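Local coordinates for protein endoglucanase (Fervidobacterium pennivorans DSM 9078, PDB 6KDD) that probably hydrolyses beta-1,4-glucosidic bonds of cellulose and related glucans, as a member of glycosyl hydrolase family 5, at residues His86-Ala91 with Val98-His103; Arg59-Trp64 with Ala291-Cys296; Gln125-Phe130 with Leu137-Tyr142. All coordinates share one frame; numbering follows the deposited sequence.

Contact 1. Residues His86-Ala91 with Val98-His103; sequences HVVDRA and VIINTH. With NI (nickel (II) ion), chain C.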
loop_
_atom_site.group_PDB
_atom_site.type_symbol
_atom_site.label_atom_id
_atom_site.label_comp_id
_atom_site.label_asym_id
_atom_site.label_seq_id
_atom_site.Cartn_x
_atom_site.Cartn_y
_atom_site.Cartn_z
ATOM N N HIS A 86 -8.998 -12.482 -11.490
ATOM C CA HIS A 86 -9.291 -11.683 -12.679
ATOM C C HIS A 86 -8.552 -10.344 -12.693
ATOM O O HIS A 86 -7.989 -9.915 -13.722
ATOM C CB HIS A 86 -10.817 -11.565 -12.923
ATOM C CG HIS A 86 -11.162 -10.766 -14.124
ATOM N ND1 HIS A 86 -11.415 -11.336 -15.357
ATOM C CD2 HIS A 86 -11.208 -9.430 -14.313
ATOM C CE1 HIS A 86 -11.701 -10.406 -16.236
ATOM N NE2 HIS A 86 -11.550 -9.223 -15.634
ATOM N N VAL A 87 -8.637 -9.626 -11.558
ATOM C CA VAL A 87 -8.009 -8.325 -11.417
ATOM C C VAL A 87 -6.497 -8.450 -11.567
ATOM O O VAL A 87 -5.867 -7.671 -12.306
ATOM C CB VAL A 87 -8.389 -7.692 -10.053
ATOM C CG1 VAL A 87 -7.600 -6.411 -9.768
ATOM C CG2 VAL A 87 -9.911 -7.459 -9.985
ATOM N N VAL A 88 -5.902 -9.358 -10.787
ATOM C CA VAL A 88 -4.464 -9.585 -10.866
ATOM C C VAL A 88 -4.061 -9.889 -12.319
ATOM O O VAL A 88 -3.081 -9.334 -12.825
ATOM C CB VAL A 88 -4.059 -10.726 -9.913
ATOM C CG1 VAL A 88 -2.688 -11.263 -10.269
ATOM C CG2 VAL A 88 -4.097 -10.269 -8.467
ATOM N N ASP A 89 -4.822 -10.776 -12.982
ATOM C CA ASP A 89 -4.530 -11.228 -14.338
ATOM C C ASP A 89 -4.545 -10.063 -15.306
ATOM O O ASP A 89 -3.616 -9.918 -16.115
ATOM C CB ASP A 89 -5.507 -12.308 -14.857
ATOM C CG ASP A 89 -5.266 -13.681 -14.245
ATOM O OD1 ASP A 89 -4.343 -13.814 -13.429
ATOM O OD2 ASP A 89 -6.067 -14.574 -14.489
ATOM N N ARG A 90 -5.588 -9.207 -15.220
ATOM C CA ARG A 90 -5.641 -8.052 -16.104
ATOM C C ARG A 90 -4.447 -7.114 -15.910
ATOM O O ARG A 90 -3.939 -6.547 -16.900
ATOM C CB ARG A 90 -6.969 -7.284 -15.973
ATOM C CG ARG A 90 -8.183 -8.063 -16.445
ATOM C CD ARG A 90 -8.263 -8.082 -17.972
ATOM N NE ARG A 90 -9.487 -8.595 -18.590
ATOM C CZ ARG A 90 -9.545 -9.500 -19.574
ATOM N NH1 ARG A 90 -8.438 -10.041 -20.069
ATOM N NH2 ARG A 90 -10.719 -9.893 -20.037
ATOM N N ALA A 91 -4.032 -6.902 -14.655
ATOM C CA ALA A 91 -2.889 -6.046 -14.383
ATOM C C ALA A 91 -1.597 -6.649 -14.956
ATOM O O ALA A 91 -0.799 -5.951 -15.577
ATOM C CB ALA A 91 -2.774 -5.801 -12.890
ATOM N N VAL A 98 2.417 -6.136 -9.714
ATOM C CA VAL A 98 1.185 -6.164 -8.925
ATOM C C VAL A 98 1.517 -6.530 -7.483
ATOM O O VAL A 98 2.184 -7.528 -7.223
ATOM C CB VAL A 98 0.118 -7.134 -9.470
ATOM C CG1 VAL A 98 -1.159 -7.039 -8.629
ATOM C CG2 VAL A 98 -0.198 -6.901 -10.919
ATOM N N ILE A 99 0.988 -5.747 -6.551
ATOM C CA ILE A 99 1.099 -6.055 -5.144
ATOM C C ILE A 99 -0.312 -6.293 -4.621
ATOM O O ILE A 99 -1.190 -5.418 -4.750
ATOM C CB ILE A 99 1.758 -4.903 -4.367
ATOM C CG1 ILE A 99 3.182 -4.660 -4.855
ATOM C CG2 ILE A 99 1.667 -5.232 -2.867
ATOM C CD1 ILE A 99 3.684 -3.229 -4.723
ATOM N N ILE A 100 -0.503 -7.477 -4.030
ATOM C CA ILE A 100 -1.750 -7.778 -3.338
ATOM C C ILE A 100 -1.456 -7.888 -1.839
ATOM O O ILE A 100 -0.428 -8.438 -1.416
ATOM C CB ILE A 100 -2.427 -9.058 -3.877
ATOM C CG1 ILE A 100 -1.498 -10.280 -3.816
ATOM C CG2 ILE A 100 -2.946 -8.830 -5.299
ATOM C CD1 ILE A 100 -2.247 -11.601 -4.016
ATOM N N ASN A 101 -2.402 -7.392 -1.042
ATOM C CA ASN A 101 -2.216 -7.430 0.396
ATOM C C ASN A 101 -3.431 -8.068 1.071
ATOM O O ASN A 101 -4.365 -8.553 0.415
ATOM C CB ASN A 101 -1.922 -6.027 0.945
ATOM C CG ASN A 101 -3.156 -5.151 0.982
ATOM O OD1 ASN A 101 -4.292 -5.630 0.884
ATOM N ND2 ASN A 101 -2.935 -3.851 1.132
ATOM N N THR A 102 -3.411 -8.023 2.419
ATOM C CA THR A 102 -4.620 -8.097 3.212
ATOM C C THR A 102 -4.787 -6.722 3.885
ATOM O O THR A 102 -3.805 -6.121 4.304
ATOM C CB THR A 102 -4.544 -9.251 4.235
ATOM O OG1 THR A 102 -4.465 -10.461 3.479
ATOM C CG2 THR A 102 -5.735 -9.308 5.173
ATOM N N HIS A 103 -6.025 -6.240 3.975
ATOM C CA HIS A 103 -6.291 -4.859 4.343
ATOM C C HIS A 103 -7.605 -4.798 5.114
ATOM O O HIS A 103 -8.561 -5.489 4.761
ATOM C CB HIS A 103 -6.455 -4.096 3.003
ATOM C CG HIS A 103 -6.083 -2.649 2.960
ATOM N ND1 HIS A 103 -6.884 -1.649 3.519
ATOM C CD2 HIS A 103 -5.101 -2.007 2.297
ATOM C CE1 HIS A 103 -6.393 -0.454 3.207
ATOM N NE2 HIS A 103 -5.295 -0.651 2.476
HETATM NI NI NI C . -11.291 -13.409 -15.893
HETATM O O HOH W 1 -13.281 -13.475 -17.490
#
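The helical segment bearing V88 and A91 runs nearly antiparallel to the strand segment bearing V98 and I100, at 162°, with axes 9.5 Å apart at their closest approach. This is the return half of a beta-alpha-beta unit in a TIM barrel. Strand 57-60 leads into helix 78-93, which packs on the outside of the barrel before the chain re-enters it as strand 97-101. The contact is small, buried and wholly apolar. No hydrogen bond crosses it. A91 CB meets V98 CG2 at 3.4 Å, tighter than usual for two carbons. Here the backbones come closest, with 6.8 Å between the CA atoms of A91 and V98. V98 holds CG1 anti to its backbone N (chi1 -177°), which leaves CG2 as the branch that meets the alanine. One turn earlier on the helix, V88 reaches the next outward-facing residue of the strand. V88 CG2 touches I100 CG2 at 3.7 Å, and the two side chains cross at about a right angle. V58 of the preceding strand touches both A91 and V98. I126 of helix 112-129 packs on I100. The far side of the helix is polar. D44 accepts a hydrogen bond from H86 NE2 and forms a salt bridge with R90, so it should fix the turn of the imidazole. The other ring nitrogen, H86 ND1, binds a nickel ion at 2.1 Å, and a water lies 2.5 Å from the nickel.

Contact 2. Residues Arg59-Trp64 with Ala291-Cys296; sequences RIPIRW and AYWEFC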
loop_
_atom_site.group_PDB
_atom_site.type_symbol
_atom_site.label_atom_id
_atom_site.label_comp_id
_atom_site.label_asym_id
_atom_site.label_seq_id
_atom_site.Cartn_x
_atom_site.Cartn_y
_atom_site.Cartn_z
ATOM N N ARG A 59 -0.951 -1.337 -6.672
ATOM C CA ARG A 59 -1.098 -1.993 -5.386
ATOM C C ARG A 59 -2.598 -2.146 -5.155
ATOM O O ARG A 59 -3.386 -1.221 -5.407
ATOM C CB ARG A 59 -0.491 -1.143 -4.255
ATOM C CG ARG A 59 -0.770 -1.728 -2.867
ATOM C CD ARG A 59 0.070 -1.018 -1.808
ATOM N NE ARG A 59 -0.127 -1.490 -0.421
ATOM C CZ ARG A 59 -0.868 -0.922 0.534
ATOM N NH1 ARG A 59 -1.635 0.120 0.261
ATOM N NH2 ARG A 59 -0.853 -1.420 1.781
ATOM N N ILE A 60 -2.997 -3.353 -4.766
ATOM C CA ILE A 60 -4.411 -3.711 -4.731
ATOM C C ILE A 60 -4.772 -4.072 -3.299
ATOM O O ILE A 60 -4.542 -5.194 -2.862
ATOM C CB ILE A 60 -4.750 -4.887 -5.669
ATOM C CG1 ILE A 60 -4.201 -4.697 -7.095
ATOM C CG2 ILE A 60 -6.281 -5.154 -5.690
ATOM C CD1 ILE A 60 -4.921 -3.603 -7.832
ATOM N N PRO A 61 -5.346 -3.136 -2.531
ATOM C CA PRO A 61 -5.878 -3.458 -1.210
ATOM C C PRO A 61 -7.047 -4.423 -1.278
ATOM O O PRO A 61 -7.981 -4.249 -2.085
ATOM C CB PRO A 61 -6.437 -2.118 -0.716
ATOM C CG PRO A 61 -5.592 -1.078 -1.503
ATOM C CD PRO A 61 -5.427 -1.714 -2.872
ATOM N N ILE A 62 -7.037 -5.424 -0.372
ATOM C CA ILE A 62 -8.050 -6.467 -0.448
ATOM C C ILE A 62 -8.399 -6.906 0.983
ATOM O O ILE A 62 -7.519 -7.377 1.714
ATOM C CB ILE A 62 -7.494 -7.688 -1.224
ATOM C CG1 ILE A 62 -7.138 -7.392 -2.687
ATOM C CG2 ILE A 62 -8.478 -8.856 -1.185
ATOM C CD1 ILE A 62 -6.417 -8.598 -3.300
ATOM N N ARG A 63 -9.702 -6.868 1.254
ATOM C CA ARG A 63 -10.282 -7.237 2.548
ATOM C C ARG A 63 -10.715 -8.707 2.493
ATOM O O ARG A 63 -11.903 -9.024 2.467
ATOM C CB ARG A 63 -11.473 -6.340 2.880
ATOM C CG ARG A 63 -11.881 -6.476 4.347
ATOM C CD ARG A 63 -13.215 -5.845 4.571
ATOM N NE ARG A 63 -13.095 -4.385 4.534
ATOM C CZ ARG A 63 -13.708 -3.544 5.361
ATOM N NH1 ARG A 63 -14.456 -4.024 6.344
ATOM N NH2 ARG A 63 -13.576 -2.234 5.195
ATOM N N TRP A 64 -9.718 -9.593 2.504
ATOM C CA TRP A 64 -10.004 -11.015 2.360
ATOM C C TRP A 64 -10.862 -11.484 3.543
ATOM O O TRP A 64 -11.755 -12.316 3.375
ATOM C CB TRP A 64 -8.694 -11.793 2.374
ATOM C CG TRP A 64 -7.789 -11.574 1.206
ATOM C CD1 TRP A 64 -6.699 -10.753 1.160
ATOM C CD2 TRP A 64 -7.869 -12.244 -0.059
ATOM N NE1 TRP A 64 -6.092 -10.868 -0.062
ATOM C CE2 TRP A 64 -6.786 -11.773 -0.827
ATOM C CE3 TRP A 64 -8.744 -13.197 -0.595
ATOM C CZ2 TRP A 64 -6.532 -12.213 -2.130
ATOM C CZ3 TRP A 64 -8.492 -13.649 -1.880
ATOM C CH2 TRP A 64 -7.398 -13.162 -2.624
ATOM N N ALA A 291 3.821 4.091 -4.240
ATOM C CA ALA A 291 2.475 3.920 -4.775
ATOM C C ALA A 291 1.588 5.023 -4.217
ATOM O O ALA A 291 1.363 5.146 -3.002
ATOM C CB ALA A 291 1.917 2.550 -4.488
ATOM N N TYR A 292 1.105 5.843 -5.147
ATOM C CA TYR A 292 0.263 6.962 -4.800
ATOM C C TYR A 292 -1.080 6.466 -4.247
ATOM O O TYR A 292 -1.634 5.500 -4.768
ATOM C CB TYR A 292 0.071 7.842 -6.030
ATOM C CG TYR A 292 -0.867 8.992 -5.755
ATOM C CD1 TYR A 292 -0.454 10.056 -4.951
ATOM C CD2 TYR A 292 -2.170 8.993 -6.252
ATOM C CE1 TYR A 292 -1.332 11.089 -4.633
ATOM C CE2 TYR A 292 -3.032 10.060 -5.999
ATOM C CZ TYR A 292 -2.613 11.083 -5.162
ATOM O OH TYR A 292 -3.456 12.108 -4.860
ATOM N N TRP A 293 -1.618 7.177 -3.243
ATOM C CA TRP A 293 -2.986 6.939 -2.764
ATOM C C TRP A 293 -3.880 8.092 -3.209
ATOM O O TRP A 293 -3.711 9.195 -2.696
ATOM C CB TRP A 293 -3.044 6.864 -1.225
ATOM C CG TRP A 293 -4.424 6.495 -0.748
ATOM C CD1 TRP A 293 -5.438 7.337 -0.354
ATOM C CD2 TRP A 293 -4.947 5.156 -0.646
ATOM N NE1 TRP A 293 -6.540 6.595 0.030
ATOM C CE2 TRP A 293 -6.264 5.259 -0.123
ATOM C CE3 TRP A 293 -4.413 3.878 -0.896
ATOM C CZ2 TRP A 293 -7.080 4.132 0.058
ATOM C CZ3 TRP A 293 -5.199 2.761 -0.661
ATOM C CH2 TRP A 293 -6.530 2.891 -0.227
ATOM N N GLU A 294 -4.832 7.876 -4.136
ATOM C CA GLU A 294 -5.064 6.622 -4.859
ATOM C C GLU A 294 -5.566 6.973 -6.261
ATOM O O GLU A 294 -5.578 8.163 -6.636
ATOM C CB GLU A 294 -5.978 5.655 -4.092
ATOM C CG GLU A 294 -7.059 6.346 -3.262
ATOM C CD GLU A 294 -8.123 7.131 -4.009
ATOM O OE1 GLU A 294 -8.348 6.881 -5.229
ATOM O OE2 GLU A 294 -8.743 7.995 -3.361
ATOM N N PHE A 295 -5.938 5.949 -7.050
ATOM C CA PHE A 295 -6.168 6.108 -8.481
ATOM C C PHE A 295 -7.365 7.007 -8.803
ATOM O O PHE A 295 -7.181 8.004 -9.513
ATOM C CB PHE A 295 -6.338 4.738 -9.138
ATOM C CG PHE A 295 -6.801 4.760 -10.577
ATOM C CD1 PHE A 295 -6.014 5.370 -11.561
ATOM C CD2 PHE A 295 -7.959 4.081 -10.962
ATOM C CE1 PHE A 295 -6.419 5.350 -12.893
ATOM C CE2 PHE A 295 -8.384 4.092 -12.283
ATOM C CZ PHE A 295 -7.616 4.734 -13.248
ATOM N N CYS A 296 -8.588 6.665 -8.324
ATOM C CA CYS A 296 -9.756 7.408 -8.801
ATOM C C CYS A 296 -10.825 7.791 -7.767
ATOM O O CYS A 296 -11.933 8.183 -8.180
ATOM C CB CYS A 296 -10.484 6.653 -9.912
ATOM S SG CYS A 296 -11.015 4.976 -9.435
#
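The indole of W293 meets P61 at its edge. P61 CG lies in the plane of the ring system, 3.9 Å from W293 CZ3, so the proline abuts the six-membered ring end-on and does not lie over a face. One face of the indole is taken by its own neighbour: E294 CG sits 3.2 Å above the plane, displaced toward the rim. F299 adds an edge-to-face ring contact. The indole reaches the proline because W293 CG stands anti to the backbone N (chi1 -175°), which carries the ring out across the barrel mouth. The peptide bond between W293 and E294 is cis. A non-proline cis peptide after a tryptophan at the end of the eighth strand is familiar in family 5 TIM barrels. The segments cover the ends of strands 57-60 and 289-292, the second and eighth of the barrel, and the loops that leave them. The contact spans the first strand between them. N25 of that strand touches P61, A291 and W293. Deeper down, R59 CB approaches A291 CB at 4.4 Å. The arginine is extended as far as NE, and its guanidinium is turned out of that line. This group forms salt bridges with E140 and E260 and a hydrogen bond to N25. Bound glycerol and Tris each come within about 4 Å of the W293 side chain, nearest atoms. They are probably from the crystallisation liquor, yet their place is consistent with a sugar-binding cleft bordered by this indole.

Contact 3. Residues Gln125-Phe130 with Leu137-Tyr142; sequences QIAKFF and LFFEIY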
loop_
_atom_site.group_PDB
_atom_site.type_symbol
_atom_site.label_atom_id
_atom_site.label_comp_id
_atom_site.label_asym_id
_atom_site.label_seq_id
_atom_site.Cartn_x
_atom_site.Cartn_y
_atom_site.Cartn_z
ATOM N N GLN A 125 -3.678 -19.819 1.966
ATOM C CA GLN A 125 -4.539 -20.040 0.824
ATOM C C GLN A 125 -4.121 -19.178 -0.361
ATOM O O GLN A 125 -4.127 -19.643 -1.507
ATOM C CB GLN A 125 -5.980 -19.755 1.201
ATOM C CG GLN A 125 -6.552 -20.844 2.101
ATOM C CD GLN A 125 -7.882 -20.338 2.572
ATOM O OE1 GLN A 125 -8.885 -20.478 1.894
ATOM N NE2 GLN A 125 -7.886 -19.687 3.730
ATOM N N ILE A 126 -3.801 -17.906 -0.094
ATOM C CA ILE A 126 -3.533 -16.998 -1.203
ATOM C C ILE A 126 -2.230 -17.470 -1.818
ATOM O O ILE A 126 -2.075 -17.506 -3.043
ATOM C CB ILE A 126 -3.410 -15.535 -0.722
ATOM C CG1 ILE A 126 -4.708 -15.029 -0.106
ATOM C CG2 ILE A 126 -2.934 -14.620 -1.860
ATOM C CD1 ILE A 126 -4.516 -13.754 0.740
ATOM N N ALA A 127 -1.271 -17.757 -0.943
ATOM C CA ALA A 127 0.059 -18.149 -1.374
ATOM C C ALA A 127 -0.031 -19.411 -2.229
ATOM O O ALA A 127 0.655 -19.504 -3.252
ATOM C CB ALA A 127 0.975 -18.321 -0.174
ATOM N N LYS A 128 -0.926 -20.324 -1.844
ATOM C CA LYS A 128 -1.091 -21.571 -2.580
ATOM C C LYS A 128 -1.738 -21.294 -3.931
ATOM O O LYS A 128 -1.262 -21.774 -4.952
ATOM C CB LYS A 128 -1.971 -22.558 -1.811
ATOM C CG LYS A 128 -1.191 -23.439 -0.844
ATOM C CD LYS A 128 -1.998 -24.563 -0.229
ATOM C CE LYS A 128 -1.188 -25.384 0.749
ATOM N NZ LYS A 128 -2.024 -25.808 1.896
ATOM N N PHE A 129 -2.823 -20.511 -3.912
ATOM C CA PHE A 129 -3.525 -20.127 -5.121
ATOM C C PHE A 129 -2.610 -19.458 -6.151
ATOM O O PHE A 129 -2.722 -19.781 -7.336
ATOM C CB PHE A 129 -4.730 -19.253 -4.751
ATOM C CG PHE A 129 -5.687 -19.025 -5.892
ATOM C CD1 PHE A 129 -5.490 -17.972 -6.782
ATOM C CD2 PHE A 129 -6.793 -19.850 -6.061
ATOM C CE1 PHE A 129 -6.383 -17.773 -7.827
ATOM C CE2 PHE A 129 -7.684 -19.642 -7.101
ATOM C CZ PHE A 129 -7.485 -18.593 -7.973
ATOM N N PHE A 130 -1.715 -18.535 -5.717
ATOM C CA PHE A 130 -0.903 -17.774 -6.654
ATOM C C PHE A 130 0.529 -18.321 -6.786
ATOM O O PHE A 130 1.409 -17.641 -7.297
ATOM C CB PHE A 130 -0.919 -16.263 -6.313
ATOM C CG PHE A 130 -2.244 -15.603 -6.598
ATOM C CD1 PHE A 130 -2.615 -15.264 -7.901
ATOM C CD2 PHE A 130 -3.118 -15.278 -5.564
ATOM C CE1 PHE A 130 -3.852 -14.671 -8.175
ATOM C CE2 PHE A 130 -4.344 -14.670 -5.839
ATOM C CZ PHE A 130 -4.714 -14.365 -7.138
ATOM N N LEU A 137 4.337 -10.506 -9.408
ATOM C CA LEU A 137 3.250 -10.451 -8.434
ATOM C C LEU A 137 3.905 -10.573 -7.059
ATOM O O LEU A 137 4.593 -11.581 -6.778
ATOM C CB LEU A 137 2.268 -11.621 -8.653
ATOM C CG LEU A 137 1.230 -11.776 -7.527
ATOM C CD1 LEU A 137 0.342 -10.525 -7.483
ATOM C CD2 LEU A 137 0.423 -13.081 -7.663
ATOM N N PHE A 138 3.783 -9.518 -6.257
ATOM C CA PHE A 138 4.304 -9.515 -4.896
ATOM C C PHE A 138 3.161 -9.623 -3.895
ATOM O O PHE A 138 2.014 -9.243 -4.192
ATOM C CB PHE A 138 5.086 -8.229 -4.589
ATOM C CG PHE A 138 6.273 -7.868 -5.442
ATOM C CD1 PHE A 138 6.793 -8.731 -6.419
ATOM C CD2 PHE A 138 6.887 -6.631 -5.262
ATOM C CE1 PHE A 138 7.864 -8.342 -7.217
ATOM C CE2 PHE A 138 7.975 -6.261 -6.040
ATOM C CZ PHE A 138 8.479 -7.131 -6.997
ATOM N N PHE A 139 3.487 -10.163 -2.704
ATOM C CA PHE A 139 2.524 -10.306 -1.619
ATOM C C PHE A 139 2.849 -9.281 -0.518
ATOM O O PHE A 139 4.011 -8.920 -0.332
ATOM C CB PHE A 139 2.598 -11.683 -0.962
ATOM C CG PHE A 139 2.219 -12.851 -1.827
ATOM C CD1 PHE A 139 1.462 -12.689 -2.995
ATOM C CD2 PHE A 139 2.647 -14.120 -1.480
ATOM C CE1 PHE A 139 1.126 -13.773 -3.803
ATOM C CE2 PHE A 139 2.309 -15.201 -2.292
ATOM C CZ PHE A 139 1.546 -15.032 -3.442
ATOM N N GLU A 140 1.809 -8.781 0.175
ATOM C CA GLU A 140 2.058 -7.834 1.256
ATOM C C GLU A 140 1.224 -8.313 2.439
ATOM O O GLU A 140 0.003 -8.383 2.376
ATOM C CB GLU A 140 1.741 -6.395 0.812
ATOM C CG GLU A 140 1.781 -5.402 1.986
ATOM C CD GLU A 140 1.322 -4.001 1.590
ATOM O OE1 GLU A 140 0.761 -3.848 0.474
ATOM O OE2 GLU A 140 1.540 -3.048 2.394
ATOM N N ILE A 141 1.895 -8.738 3.513
ATOM C CA ILE A 141 1.172 -9.500 4.533
ATOM C C ILE A 141 -0.017 -8.728 5.106
ATOM O O ILE A 141 -1.134 -9.242 5.199
ATOM C CB ILE A 141 2.151 -9.943 5.646
ATOM C CG1 ILE A 141 3.124 -10.971 5.058
ATOM C CG2 ILE A 141 1.362 -10.494 6.835
ATOM C CD1 ILE A 141 4.161 -11.499 6.027
ATOM N N TYR A 142 0.235 -7.508 5.600
ATOM C CA TYR A 142 -0.890 -6.794 6.182
ATOM C C TYR A 142 -0.660 -5.278 6.081
ATOM O O TYR A 142 0.434 -4.827 6.323
ATOM C CB TYR A 142 -1.080 -7.202 7.648
ATOM C CG TYR A 142 -2.358 -6.620 8.165
ATOM C CD1 TYR A 142 -3.558 -7.000 7.593
ATOM C CD2 TYR A 142 -2.362 -5.591 9.095
ATOM C CE1 TYR A 142 -4.749 -6.416 7.970
ATOM C CE2 TYR A 142 -3.558 -5.045 9.538
ATOM C CZ TYR A 142 -4.737 -5.434 8.948
ATOM O OH TYR A 142 -5.930 -4.918 9.334
#
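The ring of F139 projects from the strand into a hollow at the C-terminal end of the helix, between A127 and F130 just beyond it. Its CE2 corner rests against A127, 3.8 Å from A127 CA. Its tip, F139 CZ, lies 4.0 Å from F130 CB, which comes at the ring edge near its plane. The small A127 leaves room for the phenyl to reach the helix backbone. L137 makes the second bump. Its CD2 methyl nestles at the root of F130, 3.7 Å from both F130 CB and F130 CD1, and the two side chains cross at about a right angle. F130 has CG beside the backbone N and anti to the carbonyl carbon (chi1 -71°, measured from N), so CB faces the strand while the phenyl leads away. Behind it, F129 CD1 sits 3.5 Å above the centre of the F130 ring. An alanine in place of F139 would probably leave the hollow between A127 and F130 without its filling and take the aromatic partner from W123. This is helix-on-strand packing in a TIM barrel, with helix 112-129 turning back into strand 137-140 through a short loop. F139 also meets I165 of helix 151-168, while A127 touches S168 of the same helix. On the other flank L137 packs on V98 of strand 97-101.

How the contacts relate
All three contacts lie in one eight-stranded barrel, and most of their touching residues are buried. Contacts 1 and 3 are alike: each packs a helix on the outer side of the strand that follows it. They are apolar and local, and strands 97-101 and 137-140 are neighbours joined by probable backbone hydrogen bonds. Contact 2 lies within the barrel and at its mouth, nearer the centre of the chain. It joins segments far apart in sequence, and both other contacts are nested inside its loop. Its touching surface is thin, but polar groups surround it. The polar tie between contacts 2 and 3 runs from R59 to E140.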